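Side-chain contacts in PilX (Neisseria meningitidis, PDB 2OPE), which is a minor pilin of type IV pili that probably modulates their virulence properties, with roles in bacterial aggregation and adhesion: residues 21-26 with 43-48; 14-19 with 59-64; 6-11 with 52-57. All blocks are in the same frame, centred on the assembly; numbering follows the deposited sequence.

From the N terminus, helix 5-28 supplies one side of all three contacts: first 6-11 for contact 3, then 14-19 for contact 2, then 21-26 for contact 1. The chain returns along helix 35-48, and contact 1 closes the innermost loop by pairing 21-26 with 43-48. Next comes short helix 53-56, which brings 52-57 back to 6-11 in contact 3. Strand 59-65 follows directly and meets the middle of the long helix in contact 2. Contact 1 is therefore nested inside the loops closed by both others, whereas contacts 2 and 3 cross. Together they tie the helical connection and the first sheet strand to the N-terminal helix.

Contact 1 (21-26 with 43-48); sequences NISKQF and ERFVSG
The Phe45 ring is approached by two neighbouring residues of the facing helix, Ser23 and Ile22. Ser23 OG sits at the ring edge, close to its plane and 3.7 Å from CD1 of Phe45. Ile22 comes in obliquely, its CG2 methyl lying 3.6 Å from Phe45 CZ, while the two side chains cross at about a right angle.

Phe45 can span the gap because its CG stands anti to the backbone N (chi1 171°), which sends the ring toward helix 21-26. The axes of the segments 21-26 and 43-48 come no closer than 11.0 Å, and the benzyl group is long enough to bridge this separation. Serine is compact enough to let the ring edge in, and its hydroxyl is not left without a partner, since OG bonds back to the carbonyl of Ile19 one turn earlier. Beta-branched Ile22 offers its methyl to the far end of the ring. Val46 adds a light touch, its CG2 lying 4.2 Å from Ser23 OG; its buried side chain also touches Ile19, Val61, Val63 and Leu76, and so joins this interface to the sheet.

The two segments run nearly antiparallel, with 156° between their directions. This is a helical hairpin within the type IV pilin fold: helix 35-48 belongs to the connection between the N-terminal helix and the first strand, known in pilins as the alpha-beta loop, and folds back beside that helix.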
ATOM      1  N   ASN A  21      -4.088   7.735   4.959  1.00 45.40           N
ATOM      2  CA  ASN A  21      -4.797   8.690   5.795  1.00 46.44           C
ATOM      3  C   ASN A  21      -5.833   9.496   4.998  1.00 45.70           C
ATOM      4  O   ASN A  21      -6.921   9.782   5.495  1.00 46.51           O
ATOM      5  CB  ASN A  21      -3.816   9.610   6.535  1.00 45.71           C
ATOM      6  CG  ASN A  21      -3.154   8.919   7.672  1.00 47.56           C
ATOM      7  OD1 ASN A  21      -3.666   7.920   8.158  1.00 49.32           O
ATOM      8  ND2 ASN A  21      -2.028   9.453   8.146  1.00 48.94           N
ATOM      9  N   ILE A  22      -5.495   9.854   3.767  1.00 43.87           N
ATOM     10  CA  ILE A  22      -6.447  10.531   2.926  1.00 44.44           C
ATOM     11  C   ILE A  22      -7.590   9.606   2.491  1.00 47.16           C
ATOM     12  O   ILE A  22      -8.713  10.061   2.345  1.00 48.30           O
ATOM     13  CB  ILE A  22      -5.763  11.038   1.677  1.00 44.57           C
ATOM     14  CG1 ILE A  22      -4.707  12.106   2.035  1.00 43.71           C
ATOM     15  CG2 ILE A  22      -6.803  11.582   0.649  1.00 43.50           C
ATOM     16  CD1 ILE A  22      -4.058  12.668   0.787  1.00 41.58           C
ATOM     17  N   SER A  23      -7.280   8.331   2.210  1.00 46.36           N
ATOM     18  CA  SER A  23      -8.286   7.362   1.901  1.00 46.52           C
ATOM     19  C   SER A  23      -9.285   7.218   3.040  1.00 45.74           C
ATOM     20  O   SER A  23     -10.494   7.188   2.824  1.00 43.93           O
ATOM     21  CB  SER A  23      -7.646   5.995   1.592  1.00 47.66           C
ATOM     22  OG  SER A  23      -6.811   6.093   0.425  1.00 48.47           O
ATOM     23  N   LYS A  24      -8.774   7.103   4.253  1.00 46.35           N
ATOM     24  CA  LYS A  24      -9.630   6.880   5.398  1.00 46.84           C
ATOM     25  C   LYS A  24     -10.546   8.107   5.647  1.00 46.16           C
ATOM     26  O   LYS A  24     -11.738   7.982   5.862  1.00 43.44           O
ATOM     27  CB  LYS A  24      -8.738   6.561   6.596  1.00 48.69           C
ATOM     28  CG  LYS A  24      -9.305   6.885   7.989  1.00 50.20           C
ATOM     29  CD  LYS A  24      -8.333   6.485   9.122  1.00 49.73           C
ATOM     30  CE  LYS A  24      -9.025   6.397  10.542  1.00 50.62           C
ATOM     31  NZ  LYS A  24      -8.167   5.638  11.558  1.00 51.38           N
ATOM     32  N   GLN A  25      -9.975   9.301   5.575  1.00 46.57           N
ATOM     33  CA  GLN A  25     -10.630  10.504   6.090  1.00 46.92           C
ATOM     34  C   GLN A  25     -11.485  11.179   4.998  1.00 46.72           C
ATOM     35  O   GLN A  25     -12.401  11.915   5.309  1.00 45.02           O
ATOM     36  CB  GLN A  25      -9.562  11.491   6.563  1.00 46.98           C
ATOM     37  CG  GLN A  25      -8.744  10.996   7.727  1.00 50.38           C
ATOM     38  CD  GLN A  25      -9.606  10.674   8.980  1.00 52.13           C
ATOM     39  OE1 GLN A  25     -10.626  11.310   9.256  1.00 53.52           O
ATOM     40  NE2 GLN A  25      -9.196   9.667   9.707  1.00 51.02           N
ATOM     41  N   PHE A  26     -11.151  10.931   3.727  1.00 44.75           N
ATOM     42  CA  PHE A  26     -11.880  11.514   2.625  1.00 46.13           C
ATOM     43  C   PHE A  26     -12.675  10.487   1.835  1.00 46.91           C
ATOM     44  O   PHE A  26     -13.619  10.848   1.167  1.00 50.61           O
ATOM     45  CB  PHE A  26     -10.949  12.348   1.695  1.00 44.75           C
ATOM     46  CG  PHE A  26     -10.420  13.607   2.376  1.00 45.88           C
ATOM     47  CD1 PHE A  26     -11.135  14.811   2.321  1.00 45.43           C
ATOM     48  CD2 PHE A  26      -9.257  13.578   3.133  1.00 44.91           C
ATOM     49  CE1 PHE A  26     -10.672  15.938   2.964  1.00 44.07           C
ATOM     50  CE2 PHE A  26      -8.791  14.730   3.766  1.00 43.21           C
ATOM     51  CZ  PHE A  26      -9.480  15.891   3.669  1.00 43.58           C
ATOM     52  N   GLU A  43      -9.819   2.812  -5.620  1.00 47.04           N
ATOM     53  CA  GLU A  43      -9.026   2.342  -6.764  1.00 45.11           C
ATOM     54  C   GLU A  43      -8.562   3.484  -7.671  1.00 45.12           C
ATOM     55  O   GLU A  43      -7.420   3.503  -8.102  1.00 47.97           O
ATOM     56  CB  GLU A  43      -9.796   1.233  -7.543  1.00 42.82           C
ATOM     57  CG  GLU A  43     -10.052  -0.046  -6.694  1.00 42.87           C
ATOM     58  CD  GLU A  43     -10.953  -1.077  -7.376  1.00 44.34           C
ATOM     59  OE1 GLU A  43     -11.641  -0.748  -8.364  1.00 44.09           O
ATOM     60  OE2 GLU A  43     -10.977  -2.244  -6.927  1.00 44.59           O
ATOM     61  N   ARG A  44      -9.439   4.422  -7.989  1.00 45.57           N
ATOM     62  CA  ARG A  44      -9.042   5.587  -8.793  1.00 46.06           C
ATOM     63  C   ARG A  44      -8.083   6.473  -8.042  1.00 45.19           C
ATOM     64  O   ARG A  44      -7.120   6.957  -8.605  1.00 46.84           O
ATOM     65  CB  ARG A  44     -10.262   6.424  -9.170  1.00 47.26           C
ATOM     66  CG  ARG A  44     -10.666   6.259 -10.587  1.00 51.46           C
ATOM     67  CD  ARG A  44     -11.933   7.003 -10.872  1.00 53.01           C
ATOM     68  NE  ARG A  44     -13.021   6.440 -10.086  1.00 54.36           N
ATOM     69  CZ  ARG A  44     -13.923   5.611 -10.590  1.00 55.91           C
ATOM     70  NH1 ARG A  44     -14.901   5.140  -9.812  1.00 56.35           N
ATOM     71  NH2 ARG A  44     -13.858   5.274 -11.885  1.00 55.70           N
ATOM     72  N   PHE A  45      -8.374   6.729  -6.772  1.00 45.40           N
ATOM     73  CA  PHE A  45      -7.574   7.665  -6.017  1.00 46.78           C
ATOM     74  C   PHE A  45      -6.159   7.124  -5.870  1.00 47.68           C
ATOM     75  O   PHE A  45      -5.194   7.779  -6.223  1.00 46.66           O
ATOM     76  CB  PHE A  45      -8.140   7.960  -4.621  1.00 45.82           C
ATOM     77  CG  PHE A  45      -7.184   8.769  -3.790  1.00 46.14           C
ATOM     78  CD1 PHE A  45      -6.621   8.248  -2.610  1.00 45.77           C
ATOM     79  CD2 PHE A  45      -6.728   9.979  -4.260  1.00 43.91           C
ATOM     80  CE1 PHE A  45      -5.700   8.991  -1.880  1.00 44.25           C
ATOM     81  CE2 PHE A  45      -5.805  10.722  -3.537  1.00 44.75           C
ATOM     82  CZ  PHE A  45      -5.287  10.227  -2.348  1.00 44.83           C
ATOM     83  N   VAL A  46      -6.057   5.918  -5.339  1.00 50.21           N
ATOM     84  CA  VAL A  46      -4.757   5.265  -5.126  1.00 51.91           C
ATOM     85  C   VAL A  46      -3.938   5.110  -6.386  1.00 51.84           C
ATOM     86  O   VAL A  46      -2.736   5.400  -6.400  1.00 51.72           O
ATOM     87  CB  VAL A  46      -4.935   3.872  -4.501  1.00 53.79           C
ATOM     88  CG1 VAL A  46      -3.574   3.091  -4.499  1.00 53.67           C
ATOM     89  CG2 VAL A  46      -5.574   4.011  -3.059  1.00 53.47           C
ATOM     90  N   SER A  47      -4.583   4.654  -7.454  1.00 51.49           N
ATOM     91  CA  SER A  47      -3.835   4.378  -8.667  1.00 51.00           C
ATOM     92  C   SER A  47      -3.460   5.661  -9.370  1.00 49.39           C
ATOM     93  O   SER A  47      -2.529   5.695 -10.141  1.00 48.28           O
ATOM     94  CB  SER A  47      -4.607   3.439  -9.616  1.00 51.84           C
ATOM     95  OG  SER A  47      -5.689   4.111 -10.234  1.00 52.73           O
ATOM     96  N   GLY A  48      -4.183   6.733  -9.106  1.00 49.58           N
ATOM     97  CA  GLY A  48      -3.834   7.988  -9.768  1.00 49.75           C
ATOM     98  C   GLY A  48      -3.015   8.946  -8.900  1.00 48.48           C
ATOM     99  O   GLY A  48      -2.757  10.052  -9.298  1.00 48.54           O
TER

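Contact 2 (14-19 with 59-64)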
ATOM      1  N   THR A  14       6.273   6.028   4.226  1.00 46.52           N
ATOM      2  CA  THR A  14       5.710   7.319   4.582  1.00 47.92           C
ATOM      3  C   THR A  14       4.719   7.863   3.543  1.00 48.85           C
ATOM      4  O   THR A  14       3.751   8.512   3.901  1.00 49.36           O
ATOM      5  CB  THR A  14       6.854   8.331   4.855  1.00 47.42           C
ATOM      6  OG1 THR A  14       7.616   7.827   5.944  1.00 46.63           O
ATOM      7  CG2 THR A  14       6.337   9.743   5.231  1.00 47.53           C
ATOM      8  N   GLU A  15       4.942   7.581   2.268  1.00 49.39           N
ATOM      9  CA  GLU A  15       3.983   8.012   1.250  1.00 50.81           C
ATOM     10  C   GLU A  15       2.705   7.207   1.422  1.00 51.14           C
ATOM     11  O   GLU A  15       1.593   7.729   1.250  1.00 53.63           O
ATOM     12  CB  GLU A  15       4.533   7.811  -0.170  1.00 49.40           C
ATOM     13  CG  GLU A  15       5.670   8.749  -0.511  1.00 51.60           C
ATOM     14  CD  GLU A  15       5.219  10.058  -1.108  1.00 51.09           C
ATOM     15  OE1 GLU A  15       4.025  10.294  -1.239  1.00 53.79           O
ATOM     16  OE2 GLU A  15       6.063  10.859  -1.479  1.00 52.45           O
ATOM     17  N   MET A  16       2.857   5.930   1.749  1.00 50.35           N
ATOM     18  CA  MET A  16       1.693   5.040   1.763  1.00 48.97           C
ATOM     19  C   MET A  16       0.853   5.385   2.944  1.00 47.56           C
ATOM     20  O   MET A  16      -0.349   5.374   2.814  1.00 46.32           O
ATOM     21  CB  MET A  16       2.071   3.554   1.721  1.00 47.79           C
ATOM     22  CG  MET A  16       2.626   3.194   0.364  1.00 45.45           C
ATOM     23  SD  MET A  16       3.246   1.543   0.302  1.00 48.11           S
ATOM     24  CE  MET A  16       1.799   0.459   0.670  1.00 40.37           C
ATOM     25  N   VAL A  17       1.496   5.731   4.070  1.00 47.94           N
ATOM     26  CA  VAL A  17       0.753   6.239   5.235  1.00 47.49           C
ATOM     27  C   VAL A  17      -0.072   7.465   4.865  1.00 47.34           C
ATOM     28  O   VAL A  17      -1.226   7.545   5.198  1.00 47.45           O
ATOM     29  CB  VAL A  17       1.643   6.634   6.397  1.00 47.37           C
ATOM     30  CG1 VAL A  17       0.781   7.263   7.482  1.00 46.14           C
ATOM     31  CG2 VAL A  17       2.339   5.436   6.940  1.00 46.37           C
ATOM     32  N   GLY A  18       0.547   8.410   4.165  1.00 48.85           N
ATOM     33  CA  GLY A  18      -0.141   9.594   3.614  1.00 49.84           C
ATOM     34  C   GLY A  18      -1.347   9.252   2.751  1.00 48.74           C
ATOM     35  O   GLY A  18      -2.399   9.807   2.930  1.00 48.80           O
ATOM     36  N   ILE A  19      -1.166   8.340   1.803  1.00 49.02           N
ATOM     37  CA  ILE A  19      -2.259   7.806   0.978  1.00 48.48           C
ATOM     38  C   ILE A  19      -3.362   7.116   1.802  1.00 47.71           C
ATOM     39  O   ILE A  19      -4.549   7.371   1.594  1.00 49.13           O
ATOM     40  CB  ILE A  19      -1.665   6.857  -0.130  1.00 48.10           C
ATOM     41  CG1 ILE A  19      -0.707   7.654  -1.038  1.00 48.11           C
ATOM     42  CG2 ILE A  19      -2.753   6.167  -0.954  1.00 45.10           C
ATOM     43  CD1 ILE A  19       0.181   6.772  -1.926  1.00 48.38           C
ATOM     44  N   TYR A  59       8.490   2.910  -7.628  1.00 48.91           N
ATOM     45  CA  TYR A  59       7.480   2.056  -7.007  1.00 48.24           C
ATOM     46  C   TYR A  59       6.100   2.213  -7.608  1.00 48.58           C
ATOM     47  O   TYR A  59       5.747   3.296  -8.041  1.00 49.82           O
ATOM     48  CB  TYR A  59       7.386   2.371  -5.526  1.00 46.65           C
ATOM     49  CG  TYR A  59       8.654   2.079  -4.829  1.00 46.94           C
ATOM     50  CD1 TYR A  59       9.567   3.102  -4.514  1.00 47.23           C
ATOM     51  CD2 TYR A  59       8.976   0.779  -4.481  1.00 46.52           C
ATOM     52  CE1 TYR A  59      10.752   2.839  -3.862  1.00 45.93           C
ATOM     53  CE2 TYR A  59      10.152   0.509  -3.837  1.00 47.13           C
ATOM     54  CZ  TYR A  59      11.041   1.544  -3.537  1.00 46.85           C
ATOM     55  OH  TYR A  59      12.210   1.226  -2.889  1.00 47.15           O
ATOM     56  N   ASN A  60       5.331   1.121  -7.626  1.00 48.42           N
ATOM     57  CA  ASN A  60       3.872   1.182  -7.848  1.00 47.62           C
ATOM     58  C   ASN A  60       3.058   0.941  -6.566  1.00 47.77           C
ATOM     59  O   ASN A  60       3.368   0.066  -5.778  1.00 48.95           O
ATOM     60  CB  ASN A  60       3.444   0.221  -8.947  1.00 46.97           C
ATOM     61  CG  ASN A  60       4.012   0.612 -10.307  1.00 47.42           C
ATOM     62  OD1 ASN A  60       3.971   1.778 -10.709  1.00 46.89           O
ATOM     63  ND2 ASN A  60       4.593  -0.342 -10.987  1.00 46.27           N
ATOM     64  N   VAL A  61       2.034   1.750  -6.338  1.00 47.40           N
ATOM     65  CA  VAL A  61       1.170   1.533  -5.191  1.00 46.72           C
ATOM     66  C   VAL A  61      -0.249   1.114  -5.644  1.00 47.35           C
ATOM     67  O   VAL A  61      -0.826   1.695  -6.576  1.00 45.89           O
ATOM     68  CB  VAL A  61       1.194   2.778  -4.252  1.00 45.89           C
ATOM     69  CG1 VAL A  61       0.184   2.651  -3.144  1.00 46.14           C
ATOM     70  CG2 VAL A  61       2.591   2.950  -3.669  1.00 42.83           C
ATOM     71  N   SER A  62      -0.804   0.070  -5.016  1.00 47.32           N
ATOM     72  CA  SER A  62      -2.148  -0.388  -5.406  1.00 45.71           C
ATOM     73  C   SER A  62      -2.931  -0.725  -4.146  1.00 44.90           C
ATOM     74  O   SER A  62      -2.307  -0.935  -3.111  1.00 43.97           O
ATOM     75  CB  SER A  62      -2.047  -1.588  -6.342  1.00 44.61           C
ATOM     76  OG  SER A  62      -1.183  -2.571  -5.769  1.00 46.43           O
ATOM     77  N   VAL A  63      -4.270  -0.774  -4.244  1.00 43.94           N
ATOM     78  CA  VAL A  63      -5.198  -1.031  -3.107  1.00 44.80           C
ATOM     79  C   VAL A  63      -5.956  -2.363  -3.378  1.00 47.33           C
ATOM     80  O   VAL A  63      -6.282  -2.717  -4.529  1.00 48.64           O
ATOM     81  CB  VAL A  63      -6.201   0.192  -2.882  1.00 43.81           C
ATOM     82  CG1 VAL A  63      -7.056   0.429  -4.142  1.00 45.47           C
ATOM     83  CG2 VAL A  63      -7.096   0.007  -1.724  1.00 40.38           C
ATOM     84  N   HIS A  64      -6.192  -3.137  -2.331  1.00 47.63           N
ATOM     85  CA  HIS A  64      -6.681  -4.496  -2.519  1.00 46.95           C
ATOM     86  C   HIS A  64      -7.780  -4.800  -1.527  1.00 45.95           C
ATOM     87  O   HIS A  64      -7.812  -4.238  -0.453  1.00 47.81           O
ATOM     88  CB  HIS A  64      -5.491  -5.480  -2.417  1.00 48.46           C
ATOM     89  CG  HIS A  64      -4.374  -5.149  -3.372  1.00 49.88           C
ATOM     90  ND1 HIS A  64      -4.268  -5.719  -4.628  1.00 47.90           N
ATOM     91  CD2 HIS A  64      -3.361  -4.238  -3.282  1.00 50.05           C
ATOM     92  CE1 HIS A  64      -3.216  -5.206  -5.250  1.00 48.42           C
ATOM     93  NE2 HIS A  64      -2.646  -4.308  -4.459  1.00 47.96           N
TER
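Val61 points from its strand toward the helix and divides its two methyls between Met16 and Ile19, residues almost one helical turn apart. Its CG2 meets the Met16 chain from the flank, 4.0 Å from CG, and the two side chains cross obliquely. The other methyl, CG1, faces the end of Ile19, with 4.3 Å to CD1. A chi1 of 173° places CG1 anti to the strand's backbone N and leaves CG2 beside that N, which turns the fork so that one methyl meets each partner.

Met16 is unbranched and flexible, suited to following an uneven surface: straight as far as the sulfur, its chain then bends about the CG-SD bond (chi3 61°). The contact is wholly apolar and buried, held by shape and hydrophobicity.

The strand lies at the edge, within this chain, of the antiparallel sheet, and it pairs with strand 74-80. Met16 continues across the sheet onto Leu76, Val90 and Met92, while Val46 of helix 35-48 covers both Ile19 and Val61, wedging between helix 5-28 and the sheet edge.

Contact 3 (6-11 with 52-57)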
ATOM      1  N   LYS A   6      17.078   1.110   1.140  1.00 48.18           N
ATOM      2  CA  LYS A   6      16.418   1.150   2.455  1.00 48.93           C
ATOM      3  C   LYS A   6      15.788   2.483   2.741  1.00 46.57           C
ATOM      4  O   LYS A   6      14.693   2.528   3.256  1.00 48.04           O
ATOM      5  CB  LYS A   6      17.389   0.845   3.602  1.00 49.77           C
ATOM      6  CG  LYS A   6      17.723  -0.606   3.774  1.00 52.17           C
ATOM      7  CD  LYS A   6      18.692  -0.836   4.924  1.00 53.23           C
ATOM      8  CE  LYS A   6      19.056  -2.350   5.019  1.00 56.50           C
ATOM      9  NZ  LYS A   6      20.271  -2.648   5.876  1.00 56.87           N
ATOM     10  N   GLY A   7      16.494   3.560   2.437  1.00 45.27           N
ATOM     11  CA  GLY A   7      15.936   4.894   2.520  1.00 45.44           C
ATOM     12  C   GLY A   7      14.723   5.005   1.586  1.00 47.09           C
ATOM     13  O   GLY A   7      13.707   5.585   1.956  1.00 46.75           O
ATOM     14  N   TYR A   8      14.815   4.444   0.377  1.00 47.20           N
ATOM     15  CA  TYR A   8      13.689   4.513  -0.565  1.00 48.19           C
ATOM     16  C   TYR A   8      12.441   3.758  -0.050  1.00 48.22           C
ATOM     17  O   TYR A   8      11.314   4.211  -0.215  1.00 47.40           O
ATOM     18  CB  TYR A   8      14.096   4.033  -1.959  1.00 49.25           C
ATOM     19  CG  TYR A   8      14.959   5.024  -2.733  1.00 50.17           C
ATOM     20  CD1 TYR A   8      14.525   6.311  -2.980  1.00 50.56           C
ATOM     21  CD2 TYR A   8      16.202   4.657  -3.239  1.00 50.66           C
ATOM     22  CE1 TYR A   8      15.304   7.223  -3.688  1.00 50.08           C
ATOM     23  CE2 TYR A   8      16.996   5.559  -3.940  1.00 50.29           C
ATOM     24  CZ  TYR A   8      16.533   6.846  -4.168  1.00 50.60           C
ATOM     25  OH  TYR A   8      17.311   7.764  -4.888  1.00 50.83           O
ATOM     26  N   GLN A   9      12.663   2.617   0.590  1.00 48.41           N
ATOM     27  CA  GLN A   9      11.599   1.858   1.197  1.00 48.10           C
ATOM     28  C   GLN A   9      10.949   2.622   2.378  1.00 49.97           C
ATOM     29  O   GLN A   9       9.727   2.465   2.659  1.00 49.42           O
ATOM     30  CB  GLN A   9      12.154   0.529   1.688  1.00 47.46           C
ATOM     31  CG  GLN A   9      11.081  -0.404   2.223  1.00 47.27           C
ATOM     32  CD  GLN A   9      11.621  -1.433   3.194  1.00 46.96           C
ATOM     33  OE1 GLN A   9      12.467  -1.128   4.039  1.00 45.35           O
ATOM     34  NE2 GLN A   9      11.109  -2.659   3.095  1.00 46.48           N
ATOM     35  N   SER A  10      11.761   3.418   3.087  1.00 49.64           N
ATOM     36  CA  SER A  10      11.215   4.279   4.132  1.00 50.03           C
ATOM     37  C   SER A  10      10.311   5.350   3.538  1.00 50.37           C
ATOM     38  O   SER A  10       9.175   5.519   3.973  1.00 51.19           O
ATOM     39  CB  SER A  10      12.307   4.905   4.994  1.00 50.27           C
ATOM     40  OG  SER A  10      13.016   3.910   5.728  1.00 51.16           O
ATOM     41  N   GLN A  11      10.788   6.076   2.538  1.00 49.64           N
ATOM     42  CA  GLN A  11       9.935   7.120   1.972  1.00 48.80           C
ATOM     43  C   GLN A  11       8.652   6.525   1.411  1.00 45.93           C
ATOM     44  O   GLN A  11       7.603   7.124   1.533  1.00 44.77           O
ATOM     45  CB  GLN A  11      10.674   7.934   0.906  1.00 50.38           C
ATOM     46  CG  GLN A  11      12.031   8.438   1.381  1.00 53.83           C
ATOM     47  CD  GLN A  11      12.720   9.309   0.350  1.00 54.30           C
ATOM     48  OE1 GLN A  11      12.064  10.060  -0.394  1.00 56.03           O
ATOM     49  NE2 GLN A  11      14.036   9.221   0.298  1.00 53.86           N
ATOM     50  N   ASN A  52       5.911  11.714  -4.238  1.00 46.25           N
ATOM     51  CA  ASN A  52       7.181  12.363  -4.477  1.00 45.80           C
ATOM     52  C   ASN A  52       7.825  11.715  -5.700  1.00 45.26           C
ATOM     53  O   ASN A  52       7.931  10.494  -5.775  1.00 43.11           O
ATOM     54  CB  ASN A  52       8.080  12.218  -3.248  1.00 46.55           C
ATOM     55  CG  ASN A  52       9.457  12.823  -3.459  1.00 47.17           C
ATOM     56  OD1 ASN A  52      10.082  12.600  -4.486  1.00 49.13           O
ATOM     57  ND2 ASN A  52       9.926  13.609  -2.491  1.00 46.64           N
ATOM     58  N   PRO A  53       8.238  12.524  -6.675  1.00 46.12           N
ATOM     59  CA  PRO A  53       8.739  11.934  -7.938  1.00 47.77           C
ATOM     60  C   PRO A  53       9.949  10.993  -7.796  1.00 48.68           C
ATOM     61  O   PRO A  53      10.032   9.988  -8.514  1.00 48.25           O
ATOM     62  CB  PRO A  53       9.030  13.150  -8.850  1.00 46.79           C
ATOM     63  CG  PRO A  53       9.007  14.360  -7.942  1.00 47.33           C
ATOM     64  CD  PRO A  53       8.248  13.995  -6.669  1.00 46.69           C
ATOM     65  N   LYS A  54      10.863  11.287  -6.873  1.00 49.87           N
ATOM     66  CA  LYS A  54      11.854  10.283  -6.469  1.00 51.40           C
ATOM     67  C   LYS A  54      11.208   8.899  -6.238  1.00 50.98           C
ATOM     68  O   LYS A  54      11.688   7.898  -6.738  1.00 52.68           O
ATOM     69  CB  LYS A  54      12.657  10.753  -5.241  1.00 51.99           C
ATOM     70  CG  LYS A  54      13.679  11.898  -5.556  1.00 53.61           C
ATOM     71  CD  LYS A  54      14.405  12.499  -4.311  1.00 53.77           C
ATOM     72  CE  LYS A  54      15.682  11.701  -3.852  1.00 55.49           C
ATOM     73  NZ  LYS A  54      17.085  12.308  -4.150  1.00 53.91           N
ATOM     74  N   ILE A  55      10.089   8.839  -5.529  1.00 49.57           N
ATOM     75  CA  ILE A  55       9.484   7.557  -5.200  1.00 48.49           C
ATOM     76  C   ILE A  55       8.660   6.966  -6.359  1.00 49.02           C
ATOM     77  O   ILE A  55       8.724   5.760  -6.640  1.00 49.44           O
ATOM     78  CB  ILE A  55       8.637   7.681  -3.864  1.00 49.00           C
ATOM     79  CG1 ILE A  55       9.482   8.339  -2.774  1.00 48.11           C
ATOM     80  CG2 ILE A  55       8.105   6.328  -3.384  1.00 47.24           C
ATOM     81  CD1 ILE A  55      10.880   7.701  -2.624  1.00 49.28           C
ATOM     82  N   ALA A  56       7.879   7.811  -7.023  1.00 48.57           N
ATOM     83  CA  ALA A  56       7.010   7.389  -8.127  1.00 48.70           C
ATOM     84  C   ALA A  56       7.762   6.754  -9.288  1.00 49.04           C
ATOM     85  O   ALA A  56       7.223   5.913  -9.996  1.00 50.58           O
ATOM     86  CB  ALA A  56       6.155   8.576  -8.643  1.00 45.96           C
ATOM     87  N   GLU A  57       8.989   7.188  -9.503  1.00 49.68           N
ATOM     88  CA  GLU A  57       9.852   6.610 -10.510  1.00 51.04           C
ATOM     89  C   GLU A  57      10.134   5.134 -10.244  1.00 50.36           C
ATOM     90  O   GLU A  57      10.377   4.356 -11.176  1.00 49.81           O
ATOM     91  CB  GLU A  57      11.194   7.314 -10.441  1.00 52.83           C
ATOM     92  CG  GLU A  57      11.435   8.317 -11.501  1.00 56.72           C
ATOM     93  CD  GLU A  57      12.783   8.974 -11.324  1.00 58.91           C
ATOM     94  OE1 GLU A  57      13.091   9.908 -12.102  1.00 61.26           O
ATOM     95  OE2 GLU A  57      13.521   8.562 -10.392  1.00 59.16           O
TER
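Ile55 folds twice, with chi1 -50° and chi2 -49°, and this compact bend brings its CD1 methyl against both Tyr8 and Gln11. The interface joins the long N-terminal helix of the type IV pilin fold to short helix 53-56, a late element of its alpha-beta loop.

Gln11 lies alongside the isoleucine tip with both ends of its extended chain: CB is 3.5 Å from Ile55 CD1, and the amide oxygen OE1 is equally near that methyl. Glutamine suits this border, since its aliphatic part covers an apolar neighbour while its amide can remain near the surface. Tyr8 instead presents its ring edge, CD1 standing 3.9 Å from CD1 of Ile55. Its ring also makes a cation-pi interaction with Lys58, just beyond the short helix.

Asn52 occupies the N-cap position of that helix; its OD1 accepts a weak bond from Lys54 N, 2.8 Å long and bent to 123°. Glu15, one turn beyond Gln11, bonds through OE2 to the backbone N of Asn52 and so ties the cap to the long helix. At the outer margin the exposed Lys54 bends its chain toward the tyrosine, bringing CE near the ring plane, 4.4 Å from Tyr8 OH.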